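Local coordinates for protein purine nucleoside phosphorylase YlmD (PDB 6T1B) that catalyses the phosphorolysis of adenosine, inosine and S-methyl-5'-thioadenosine to the free base and a ribose 1-phosphate, and also deaminates adenosine, with zinc as cofactor, at residues Val75-His81 / Val104-Leu110; His81-Ile85 / Gly151-Met157; Tyr130-Pro134 / Met157-Trp161; Trp146-Ala150 / Arg190-Leu195. All blocks are in the same frame, centred on the assembly; numbering follows the deposited sequence.

Interaction 1: residues Val75-His81 / Val104-Leu110; sequences VCCEQVH and VPGVDGL. With NOS (inosine), chain B.
A pocket-lining loop can be backed by a second one, as where Val-75 to His-81 packs on Val-104 to Leu-110. Both segments are largely irregular. One beta bridge sets the register, Cys-77 beside Val-104 (CA-CA 4.3 Å): Val-104 N donates to Cys-76 O and Glu-78 N to Val-104 O, each at 2.9 Å. Segment 104-110 then turns at Gly-106 (phi 76°), whose N is held 2.9 Å from OE2 of the extended Glu-78 (chi1 t, chi2 t), and Gln-79 N reaches Val-107 O at 3.0 Å. The chief bump is Cys-77 (chi1 p). Its CB enters a hollow walled by Val-107 CG2 (3.5 Å), Val-104 CB (4.0 Å) and Leu-110 CD2 (4.1 Å), while Val-75 CG1 lies 3.9 Å from Val-104 CG2 and 4.0 Å from Leu-110 CD1. At the far end, positive phi at Gln-79 (61°) and His-81 (63°) curls the backbone round the Asp-108 carboxylate (chi1 m): His-81 N to OD2 of Asp-108 is 2.9 Å, and a weak bond joins Val-80 N to OD1 of Asp-108 at 3.0 Å. Asp-108 also bonds His-143, which with His-81 and Cys-126 holds the catalytic zinc beside inosine, so it acts in the second shell. The contact spans two sheets: Val-75 pairs with strand 118-123, Leu-110 packs on Leu-121 of that strand, and Val-104 touches Gln-86 of strand 85-87.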
# COMPACT_ATOMS: atom_id res chain seq x y z
N VAL A 75 10.10 -8.10 -4.22
CA VAL A 75 10.73 -6.86 -4.68
C VAL A 75 10.19 -5.72 -3.84
O VAL A 75 8.97 -5.56 -3.73
CB VAL A 75 10.46 -6.58 -6.16
CG1 VAL A 75 11.20 -5.32 -6.58
CG2 VAL A 75 10.86 -7.75 -7.04
N CYS A 76 11.10 -4.94 -3.25
CA CYS A 76 10.78 -3.81 -2.40
C CYS A 76 11.36 -2.54 -3.02
O CYS A 76 12.26 -2.59 -3.86
CB CYS A 76 11.40 -4.03 -1.01
SG CYS A 76 10.76 -5.49 -0.14
N CYS A 77 10.86 -1.41 -2.53
CA CYS A 77 11.34 -0.11 -2.98
C CYS A 77 11.61 0.81 -1.80
O CYS A 77 11.22 0.54 -0.67
CB CYS A 77 10.38 0.53 -3.98
SG CYS A 77 8.72 0.87 -3.39
N GLU A 78 12.33 1.89 -2.09
CA GLU A 78 12.83 2.76 -1.04
C GLU A 78 11.71 3.48 -0.32
O GLU A 78 11.84 3.77 0.88
CB GLU A 78 13.77 3.80 -1.64
CG GLU A 78 14.46 4.63 -0.61
CD GLU A 78 15.44 5.63 -1.23
OE1 GLU A 78 16.09 6.37 -0.42
OE2 GLU A 78 15.60 5.70 -2.47
N GLN A 79 10.62 3.83 -1.01
CA GLN A 79 9.47 4.53 -0.43
C GLN A 79 9.86 5.90 0.13
O GLN A 79 9.88 6.13 1.34
CB GLN A 79 8.74 3.66 0.59
CG GLN A 79 8.16 2.40 -0.03
CD GLN A 79 7.38 1.52 0.93
OE1 GLN A 79 7.63 0.33 1.04
NE2 GLN A 79 6.38 2.10 1.58
N VAL A 80 10.12 6.82 -0.80
CA VAL A 80 10.59 8.15 -0.45
C VAL A 80 9.49 9.18 -0.30
O VAL A 80 9.77 10.38 -0.17
CB VAL A 80 11.66 8.65 -1.46
CG1 VAL A 80 12.85 7.70 -1.44
CG2 VAL A 80 11.07 8.81 -2.86
N HIS A 81 8.23 8.72 -0.30
CA HIS A 81 7.06 9.62 -0.21
C HIS A 81 6.95 10.55 -1.41
O HIS A 81 6.50 11.69 -1.30
CB HIS A 81 7.02 10.39 1.11
CG HIS A 81 6.52 9.57 2.24
ND1 HIS A 81 7.34 8.78 3.01
CD2 HIS A 81 5.26 9.38 2.72
CE1 HIS A 81 6.62 8.16 3.93
NE2 HIS A 81 5.36 8.50 3.77
N VAL A 104 14.56 -1.00 -4.69
CA VAL A 104 14.48 -0.17 -5.89
C VAL A 104 14.50 1.28 -5.43
O VAL A 104 13.61 1.69 -4.67
CB VAL A 104 13.20 -0.47 -6.68
CG1 VAL A 104 13.08 0.44 -7.89
CG2 VAL A 104 13.14 -1.92 -7.07
N PRO A 105 15.44 2.10 -5.88
CA PRO A 105 15.58 3.43 -5.28
C PRO A 105 14.59 4.45 -5.83
O PRO A 105 14.19 4.42 -6.99
CB PRO A 105 17.02 3.83 -5.64
CG PRO A 105 17.31 3.06 -6.87
CD PRO A 105 16.58 1.77 -6.76
N GLY A 106 14.20 5.37 -4.95
CA GLY A 106 13.54 6.59 -5.37
C GLY A 106 12.09 6.44 -5.79
O GLY A 106 11.55 7.37 -6.40
N VAL A 107 11.46 5.31 -5.53
CA VAL A 107 10.09 5.10 -5.97
C VAL A 107 9.22 4.66 -4.81
O VAL A 107 9.69 4.10 -3.81
CB VAL A 107 9.95 4.14 -7.17
CG1 VAL A 107 10.89 4.49 -8.30
CG2 VAL A 107 10.15 2.71 -6.75
N ASP A 108 7.91 4.87 -4.98
CA ASP A 108 6.89 4.55 -4.02
C ASP A 108 5.83 3.62 -4.58
O ASP A 108 4.85 3.33 -3.88
CB ASP A 108 6.26 5.85 -3.48
CG ASP A 108 7.18 6.55 -2.51
OD1 ASP A 108 8.12 7.22 -3.01
OD2 ASP A 108 6.98 6.32 -1.30
N GLY A 109 6.01 3.13 -5.79
CA GLY A 109 5.12 2.11 -6.29
C GLY A 109 5.87 1.22 -7.26
O GLY A 109 6.88 1.61 -7.84
N LEU A 110 5.32 0.02 -7.44
CA LEU A 110 5.91 -0.98 -8.30
C LEU A 110 4.80 -1.66 -9.07
O LEU A 110 3.66 -1.75 -8.58
CB LEU A 110 6.63 -2.08 -7.50
CG LEU A 110 7.79 -1.63 -6.63
CD1 LEU A 110 8.27 -2.76 -5.75
CD2 LEU A 110 8.90 -1.05 -7.48
N9 NOS B . 10.31 2.44 6.17
C4 NOS B . 10.38 1.60 5.13
N3 NOS B . 9.98 1.70 3.70
C2 NOS B . 10.23 0.60 2.82
N1 NOS B . 10.87 -0.60 3.28
C6 NOS B . 11.28 -0.75 4.63
O6 NOS B . 11.79 -1.79 4.96
C5 NOS B . 10.99 0.44 5.56
N7 NOS B . 11.22 0.58 6.83
C8 NOS B . 10.83 1.79 7.22
C5' NOS B . 6.55 3.67 4.49
O5' NOS B . 5.22 3.83 4.98
C4' NOS B . 7.54 4.45 5.33
O4' NOS B . 8.28 3.51 6.14
C1' NOS B . 9.66 3.76 6.03
C2' NOS B . 9.87 4.49 4.71
O2' NOS B . 11.01 5.33 4.78
C3' NOS B . 8.56 5.28 4.56
O3' NOS B . 8.70 6.56 5.19

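Interaction 2: residues His81-Ile85 / Gly151-Met157; sequences HGADI and GGIAGHM. With NOS (inosine), chain B.
This is van der Waals packing of a loop against the first turn of a helix, with a water bridging its exposed margin; it lies where the chain runs from the catalytic zinc site at His-81 into strand 85-87, beside the start of helix 153-163. The close approach at the helix start rests on small residues, Ala-83 against Gly-151: Ala-83 CA is 4.4 Å from Ile-153 CA, and Ala-83 CB is 3.4 Å from Gly-151 O and 3.9 Å from Ile-153 CB, where a CB on Gly-151 would clash. Gly-152, at positive phi (75°), closes the preceding helix in a Schellman motif and is also the N-cap of the next, its O accepting from His-156 N at 2.9 Å. From there the helix presents Ile-153 (t, t), His-156 (chi1 t) and Met-157 (t, p, p). Ile-85 (m, t) lays CD1 against the helix backbone, 3.4 Å from Met-157 N and 3.6 Å from Ile-153 O, flanked by Ile-153 CG1 (4.0 Å), His-156 CD2 (3.7 Å) and Met-157 CB (3.8 Å). One water accepts from Ile-85 N (3.0 Å), donates to Asp-84 OD1 (3.0 Å) and bonds His-156 NE2 (2.8 Å). Asp-108, which Ile-153 also touches, accepts a hydrogen bond from Gly-82 N. Loop and helix thus meet without a direct hydrogen bond: Ala-83 O, buried 3.1 Å from His-156 CD2, finds no polar partner, and the polar link passes through water.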
# COMPACT_ATOMS: atom_id res chain seq x y z
N HIS A 81 8.23 8.72 -0.30
CA HIS A 81 7.06 9.62 -0.21
C HIS A 81 6.95 10.55 -1.41
O HIS A 81 6.50 11.69 -1.30
CB HIS A 81 7.02 10.39 1.11
CG HIS A 81 6.52 9.57 2.24
ND1 HIS A 81 7.34 8.78 3.01
CD2 HIS A 81 5.26 9.38 2.72
CE1 HIS A 81 6.62 8.16 3.93
NE2 HIS A 81 5.36 8.50 3.77
N GLY A 82 7.38 10.06 -2.56
CA GLY A 82 7.11 10.68 -3.82
C GLY A 82 6.04 9.93 -4.60
O GLY A 82 5.28 9.11 -4.07
N ALA A 83 5.98 10.24 -5.89
CA ALA A 83 4.95 9.67 -6.76
C ALA A 83 5.54 8.87 -7.91
O ALA A 83 4.84 8.63 -8.91
CB ALA A 83 4.02 10.76 -7.26
N ASP A 84 6.78 8.42 -7.81
CA ASP A 84 7.42 7.66 -8.89
C ASP A 84 7.15 6.16 -8.72
O ASP A 84 6.93 5.66 -7.62
CB ASP A 84 8.92 7.97 -8.91
CG ASP A 84 9.22 9.35 -9.48
OD1 ASP A 84 8.70 9.69 -10.58
OD2 ASP A 84 9.97 10.11 -8.84
N ILE A 85 7.12 5.47 -9.86
CA ILE A 85 6.72 4.07 -9.94
C ILE A 85 7.68 3.38 -10.89
O ILE A 85 8.09 3.96 -11.90
CB ILE A 85 5.28 3.96 -10.49
CG1 ILE A 85 4.27 4.55 -9.53
CG2 ILE A 85 4.95 2.51 -10.82
CD1 ILE A 85 2.89 4.74 -10.14
N GLY A 151 1.23 14.24 -5.26
CA GLY A 151 1.98 13.96 -6.46
C GLY A 151 1.26 13.13 -7.48
O GLY A 151 1.78 12.93 -8.58
N GLY A 152 0.06 12.66 -7.16
CA GLY A 152 -0.73 11.90 -8.11
C GLY A 152 -0.27 10.48 -8.35
O GLY A 152 -0.42 9.96 -9.46
N ILE A 153 0.26 9.80 -7.33
CA ILE A 153 0.81 8.47 -7.57
C ILE A 153 -0.25 7.51 -8.08
O ILE A 153 0.03 6.65 -8.94
CB ILE A 153 1.55 7.95 -6.32
CG1 ILE A 153 2.40 6.75 -6.71
CG2 ILE A 153 0.60 7.63 -5.18
CD1 ILE A 153 3.30 6.22 -5.63
N ALA A 154 -1.47 7.60 -7.56
CA ALA A 154 -2.51 6.65 -7.97
C ALA A 154 -2.80 6.78 -9.46
O ALA A 154 -2.87 5.78 -10.19
CB ALA A 154 -3.77 6.90 -7.16
N GLY A 155 -3.01 8.00 -9.94
CA GLY A 155 -3.25 8.20 -11.36
C GLY A 155 -2.03 7.92 -12.21
O GLY A 155 -2.16 7.57 -13.39
N HIS A 156 -0.83 8.10 -11.65
CA HIS A 156 0.39 7.79 -12.39
C HIS A 156 0.46 6.30 -12.71
O HIS A 156 0.85 5.92 -13.82
CB HIS A 156 1.59 8.25 -11.56
CG HIS A 156 2.91 8.17 -12.27
ND1 HIS A 156 3.08 8.51 -13.59
CD2 HIS A 156 4.14 7.84 -11.81
CE1 HIS A 156 4.35 8.35 -13.93
NE2 HIS A 156 5.01 7.94 -12.87
N MET A 157 0.04 5.44 -11.78
CA MET A 157 0.03 4.00 -12.08
C MET A 157 -0.89 3.73 -13.27
O MET A 157 -0.53 3.02 -14.22
CB MET A 157 -0.48 3.22 -10.86
CG MET A 157 -0.40 1.70 -11.04
SD MET A 157 1.25 1.00 -10.92
CE MET A 157 1.55 1.13 -9.14
N9 NOS B . 10.31 2.44 6.17
C4 NOS B . 10.38 1.60 5.13
N3 NOS B . 9.98 1.70 3.70
C2 NOS B . 10.23 0.60 2.82
N1 NOS B . 10.87 -0.60 3.28
C6 NOS B . 11.28 -0.75 4.63
O6 NOS B . 11.79 -1.79 4.96
C5 NOS B . 10.99 0.44 5.56
N7 NOS B . 11.22 0.58 6.83
C8 NOS B . 10.83 1.79 7.22
C5' NOS B . 6.55 3.67 4.49
O5' NOS B . 5.22 3.83 4.98
C4' NOS B . 7.54 4.45 5.33
O4' NOS B . 8.28 3.51 6.14
C1' NOS B . 9.66 3.76 6.03
C2' NOS B . 9.87 4.49 4.71
O2' NOS B . 11.01 5.33 4.78
C3' NOS B . 8.56 5.28 4.56
O3' NOS B . 8.70 6.56 5.19
O HOH W 1 7.70 7.37 -12.15

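Interaction 3: residues Tyr130-Pro134 / Met157-Trp161; sequences YFVAP and MVWLW
One phenylalanine ring here serves two different aromatic contacts: Phe-131 receives a methionine on its face and turns its edge to a tryptophan. Met-157 CG lies 3.5 Å from the Phe-131 ring centroid, only 4° off the normal, a CH-pi contact of nearly ideal geometry; its SD, 4.8 Å from the same centroid and oblique, adds a Met-aromatic contact. The edge of Phe-131 points at the face of the Trp-161 six-membered ring, with centroids 5.9 Å apart and planes at 58°. Rotamers make this possible: Phe-131 is m, Met-157 folds back as t, p, p, and Trp-161 is m with chi2 of 18°, its indole reaching across to the strand. There CH2 of Trp-161 comes 3.4 Å from Phe-131 CB, and CZ3 of Trp-161 lies 3.9 Å from Ala-133 CB. Val-158 CG2 adds a looser contact, 4.3 Å from Phe-131 CE2. Strand 130-133 and helix 157-161 run almost alongside, 11.0 Å between axes at -22°, so alternate strand residues, Phe-131 and Ala-133, face Met-157 and Trp-161, one helical turn apart; Tyr-130 and Val-132 point away. Tyr-111 stacks edge-to-face with Trp-161, widening the aromatic cluster. The arrangement is that of an alpha/beta layer: helix 153-163 belongs to a beta-alpha-beta crossover from strand 138-144 to strand 173-176, and covers strand 127-133, which lies between them and runs opposite to both.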
# COMPACT_ATOMS: atom_id res chain seq x y z
N TYR A 130 -3.65 -1.23 -4.15
CA TYR A 130 -3.39 -2.45 -4.90
C TYR A 130 -4.10 -2.36 -6.24
O TYR A 130 -5.28 -2.01 -6.31
CB TYR A 130 -3.97 -3.66 -4.15
CG TYR A 130 -3.50 -3.90 -2.72
CD1 TYR A 130 -3.93 -3.08 -1.68
CD2 TYR A 130 -2.69 -4.99 -2.40
CE1 TYR A 130 -3.53 -3.31 -0.36
CE2 TYR A 130 -2.30 -5.23 -1.11
CZ TYR A 130 -2.71 -4.38 -0.09
OH TYR A 130 -2.35 -4.63 1.23
N PHE A 131 -3.40 -2.77 -7.31
CA PHE A 131 -3.92 -2.71 -8.66
C PHE A 131 -3.85 -4.09 -9.30
O PHE A 131 -2.85 -4.81 -9.11
CB PHE A 131 -3.07 -1.77 -9.53
CG PHE A 131 -3.03 -0.34 -9.09
CD1 PHE A 131 -2.22 0.07 -8.05
CD2 PHE A 131 -3.75 0.62 -9.76
CE1 PHE A 131 -2.17 1.41 -7.71
CE2 PHE A 131 -3.71 1.94 -9.41
CZ PHE A 131 -2.91 2.34 -8.40
N VAL A 132 -4.84 -4.43 -10.10
CA VAL A 132 -4.79 -5.66 -10.86
C VAL A 132 -5.50 -5.42 -12.18
O VAL A 132 -6.54 -4.75 -12.24
CB VAL A 132 -5.39 -6.85 -10.09
CG1 VAL A 132 -6.86 -6.69 -9.82
CG2 VAL A 132 -5.08 -8.18 -10.79
N ALA A 133 -4.93 -5.95 -13.24
CA ALA A 133 -5.63 -6.10 -14.52
C ALA A 133 -5.61 -7.60 -14.79
O ALA A 133 -4.65 -8.14 -15.37
CB ALA A 133 -4.95 -5.30 -15.63
N PRO A 134 -6.66 -8.33 -14.37
CA PRO A 134 -6.58 -9.80 -14.40
C PRO A 134 -6.37 -10.38 -15.78
O PRO A 134 -5.65 -11.37 -15.94
CB PRO A 134 -7.92 -10.24 -13.81
CG PRO A 134 -8.39 -9.11 -13.01
CD PRO A 134 -7.90 -7.86 -13.72
N MET A 157 0.04 5.44 -11.78
CA MET A 157 0.03 4.00 -12.08
C MET A 157 -0.89 3.73 -13.27
O MET A 157 -0.53 3.02 -14.22
CB MET A 157 -0.48 3.22 -10.86
CG MET A 157 -0.40 1.70 -11.04
SD MET A 157 1.25 1.00 -10.92
CE MET A 157 1.55 1.13 -9.14
N VAL A 158 -2.09 4.32 -13.24
CA VAL A 158 -3.05 4.13 -14.32
C VAL A 158 -2.46 4.62 -15.64
O VAL A 158 -2.55 3.94 -16.67
CB VAL A 158 -4.37 4.84 -13.99
CG1 VAL A 158 -5.34 4.71 -15.15
CG2 VAL A 158 -4.97 4.26 -12.76
N TRP A 159 -1.85 5.81 -15.62
CA TRP A 159 -1.25 6.37 -16.82
C TRP A 159 -0.16 5.46 -17.39
O TRP A 159 -0.06 5.30 -18.61
CB TRP A 159 -0.68 7.76 -16.52
CG TRP A 159 -0.09 8.46 -17.71
CD1 TRP A 159 -0.78 9.15 -18.65
CD2 TRP A 159 1.29 8.54 -18.06
NE1 TRP A 159 0.10 9.66 -19.58
CE2 TRP A 159 1.37 9.31 -19.24
CE3 TRP A 159 2.47 8.05 -17.50
CZ2 TRP A 159 2.58 9.59 -19.87
CZ3 TRP A 159 3.68 8.33 -18.13
CH2 TRP A 159 3.72 9.09 -19.30
N LEU A 160 0.67 4.90 -16.52
CA LEU A 160 1.72 4.00 -17.00
C LEU A 160 1.13 2.74 -17.60
O LEU A 160 1.59 2.28 -18.65
CB LEU A 160 2.68 3.64 -15.87
CG LEU A 160 3.58 4.77 -15.37
CD1 LEU A 160 4.32 4.36 -14.10
CD2 LEU A 160 4.56 5.18 -16.43
N TRP A 161 0.09 2.18 -16.98
CA TRP A 161 -0.51 0.98 -17.54
C TRP A 161 -1.13 1.27 -18.90
O TRP A 161 -1.06 0.44 -19.82
CB TRP A 161 -1.52 0.38 -16.57
CG TRP A 161 -0.87 -0.29 -15.39
CD1 TRP A 161 0.41 -0.12 -14.94
CD2 TRP A 161 -1.48 -1.25 -14.51
NE1 TRP A 161 0.62 -0.91 -13.83
CE2 TRP A 161 -0.51 -1.63 -13.57
CE3 TRP A 161 -2.73 -1.86 -14.46
CZ2 TRP A 161 -0.78 -2.55 -12.56
CZ3 TRP A 161 -2.99 -2.77 -13.46
CH2 TRP A 161 -2.03 -3.10 -12.53

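Interaction 4: residues Trp146-Ala150 / Arg190-Leu195; sequences WRGTA and RVVDSL
Two short helices, 146-150 and 190-195, show how side-chain conformation can bridge backbones that do not meet evenly. Their axes approach to 9.3 Å, with N-to-C directions 25° apart, and the backbones draw together toward the C-terminal ends: the CA atoms of Trp-146 and Val-191 are 7.0 Å apart, those of Ala-150 and Leu-195 just 4.8 Å. Trp-146 fills the wide end. Its p rotamer (chi2 -98°) swings the indole toward the other helix, where Val-191 CG2 makes a CH-pi contact over its five-membered ring, 4.0 Å from the centroid. Arg-190 (t, then chi2 near -91°, outside the usual wells) bends back so that CD is 3.7 Å from Trp-146 CH2. Ser-194, also p, turns OG to donate to Val-191 O of its own helix at 2.7 Å, which leaves this OG 3.2 Å from Trp-146 CZ3 at the ring edge. At the narrow end Leu-195 (m, t) lodges CD2 4.0 Å from Ala-150 CB and 3.7 Å from Thr-149 CG2. Helix 146-150 follows strand 138-144, beside the zinc site, whereas Val-191 and Leu-195 also pack on Leu-217 of strand 214-217, so the contact joins that region to the small three-stranded sheet. The helices thus meet through apolar and CH-pi packing and one water, which donates to Ala-150 O (3.1 Å) and Ser-194 O (2.8 Å), while Arg-147 NH1 and Arg-190 NH2 bring like charges within 4.3 Å at the exposed edge.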
# COMPACT_ATOMS: atom_id res chain seq x y z
N TRP A 146 0.19 11.67 2.25
CA TRP A 146 -0.31 12.92 1.68
C TRP A 146 0.58 13.41 0.54
O TRP A 146 0.09 13.96 -0.45
CB TRP A 146 -0.55 13.99 2.76
CG TRP A 146 0.67 14.73 3.28
CD1 TRP A 146 1.36 14.46 4.41
CD2 TRP A 146 1.29 15.88 2.69
NE1 TRP A 146 2.39 15.35 4.56
CE2 TRP A 146 2.36 16.24 3.53
CE3 TRP A 146 1.03 16.63 1.55
CZ2 TRP A 146 3.18 17.32 3.25
CZ3 TRP A 146 1.86 17.71 1.27
CH2 TRP A 146 2.91 18.04 2.12
N ARG A 147 1.90 13.23 0.66
CA ARG A 147 2.80 13.77 -0.35
C ARG A 147 2.65 13.01 -1.67
O ARG A 147 2.57 13.62 -2.75
CB ARG A 147 4.24 13.70 0.13
CG ARG A 147 4.54 14.63 1.25
CD ARG A 147 6.03 14.72 1.44
NE ARG A 147 6.33 15.40 2.69
CZ ARG A 147 6.58 16.69 2.80
NH1 ARG A 147 6.83 17.19 4.00
NH2 ARG A 147 6.56 17.49 1.74
N GLY A 148 2.61 11.68 -1.60
CA GLY A 148 2.44 10.88 -2.80
C GLY A 148 1.09 11.11 -3.44
O GLY A 148 0.96 11.10 -4.67
N THR A 149 0.06 11.31 -2.62
CA THR A 149 -1.27 11.64 -3.14
C THR A 149 -1.25 13.00 -3.82
O THR A 149 -1.80 13.17 -4.91
CB THR A 149 -2.29 11.61 -2.00
OG1 THR A 149 -2.28 10.31 -1.38
CG2 THR A 149 -3.69 11.85 -2.51
N ALA A 150 -0.58 13.98 -3.21
CA ALA A 150 -0.45 15.30 -3.83
C ALA A 150 0.31 15.20 -5.15
O ALA A 150 0.08 16.00 -6.07
CB ALA A 150 0.25 16.27 -2.87
N ARG A 190 -1.67 23.67 4.56
CA ARG A 190 -0.60 23.29 3.65
C ARG A 190 -0.92 21.96 2.97
O ARG A 190 -0.79 21.83 1.75
CB ARG A 190 0.72 23.20 4.43
CG ARG A 190 1.94 22.90 3.59
CD ARG A 190 2.19 21.41 3.48
NE ARG A 190 2.66 20.80 4.72
CZ ARG A 190 3.94 20.60 5.03
NH1 ARG A 190 4.27 20.01 6.17
NH2 ARG A 190 4.89 20.97 4.18
N VAL A 191 -1.33 20.97 3.76
CA VAL A 191 -1.60 19.66 3.19
C VAL A 191 -2.80 19.72 2.25
O VAL A 191 -2.72 19.28 1.10
CB VAL A 191 -1.79 18.61 4.30
CG1 VAL A 191 -2.27 17.29 3.70
CG2 VAL A 191 -0.50 18.41 5.03
N VAL A 192 -3.92 20.27 2.71
CA VAL A 192 -5.10 20.25 1.85
C VAL A 192 -4.85 21.08 0.60
O VAL A 192 -5.29 20.72 -0.50
CB VAL A 192 -6.38 20.64 2.61
CG1 VAL A 192 -6.65 19.62 3.73
CG2 VAL A 192 -6.29 22.04 3.16
N ASP A 193 -4.12 22.20 0.74
CA ASP A 193 -3.83 23.04 -0.42
C ASP A 193 -3.02 22.27 -1.47
O ASP A 193 -3.19 22.49 -2.67
CB ASP A 193 -3.08 24.30 0.00
CG ASP A 193 -3.97 25.29 0.71
OD1 ASP A 193 -5.21 25.19 0.57
OD2 ASP A 193 -3.44 26.19 1.41
N SER A 194 -2.11 21.40 -1.03
CA SER A 194 -1.34 20.60 -1.98
C SER A 194 -2.20 19.55 -2.66
O SER A 194 -1.86 19.10 -3.76
CB SER A 194 -0.17 19.92 -1.27
OG SER A 194 -0.62 18.81 -0.51
N LEU A 195 -3.29 19.13 -2.02
CA LEU A 195 -4.17 18.13 -2.60
C LEU A 195 -5.22 18.72 -3.53
O LEU A 195 -5.64 18.03 -4.47
CB LEU A 195 -4.89 17.34 -1.50
CG LEU A 195 -3.99 16.52 -0.58
CD1 LEU A 195 -4.77 15.94 0.58
CD2 LEU A 195 -3.30 15.39 -1.34
O HOH W 2 0.03 19.12 -5.84

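In the fold
Chemistry follows depth and neighbourhood in these four contacts. Interactions 1 and 3 are buried, yet opposite in character: interaction 1 is knit by backbone and carboxylate hydrogen bonds beside inosine and zinc, interaction 3 is apolar and aromatic. Interactions 2 and 4, partly buried, pack by van der Waals contact and leave polar bridging to single waters. Shared elements tie them together. His-81 belongs to interactions 1 and 2, Met-157 to 2 and 3, and Met-157 CE lies 3.6 Å from Leu-110 O of interaction 1. Helix 146-150 of interaction 4 leads into helix 153-163, used by 2 and 3, although interactions 3 and 4 stand about 22 Å apart between centres.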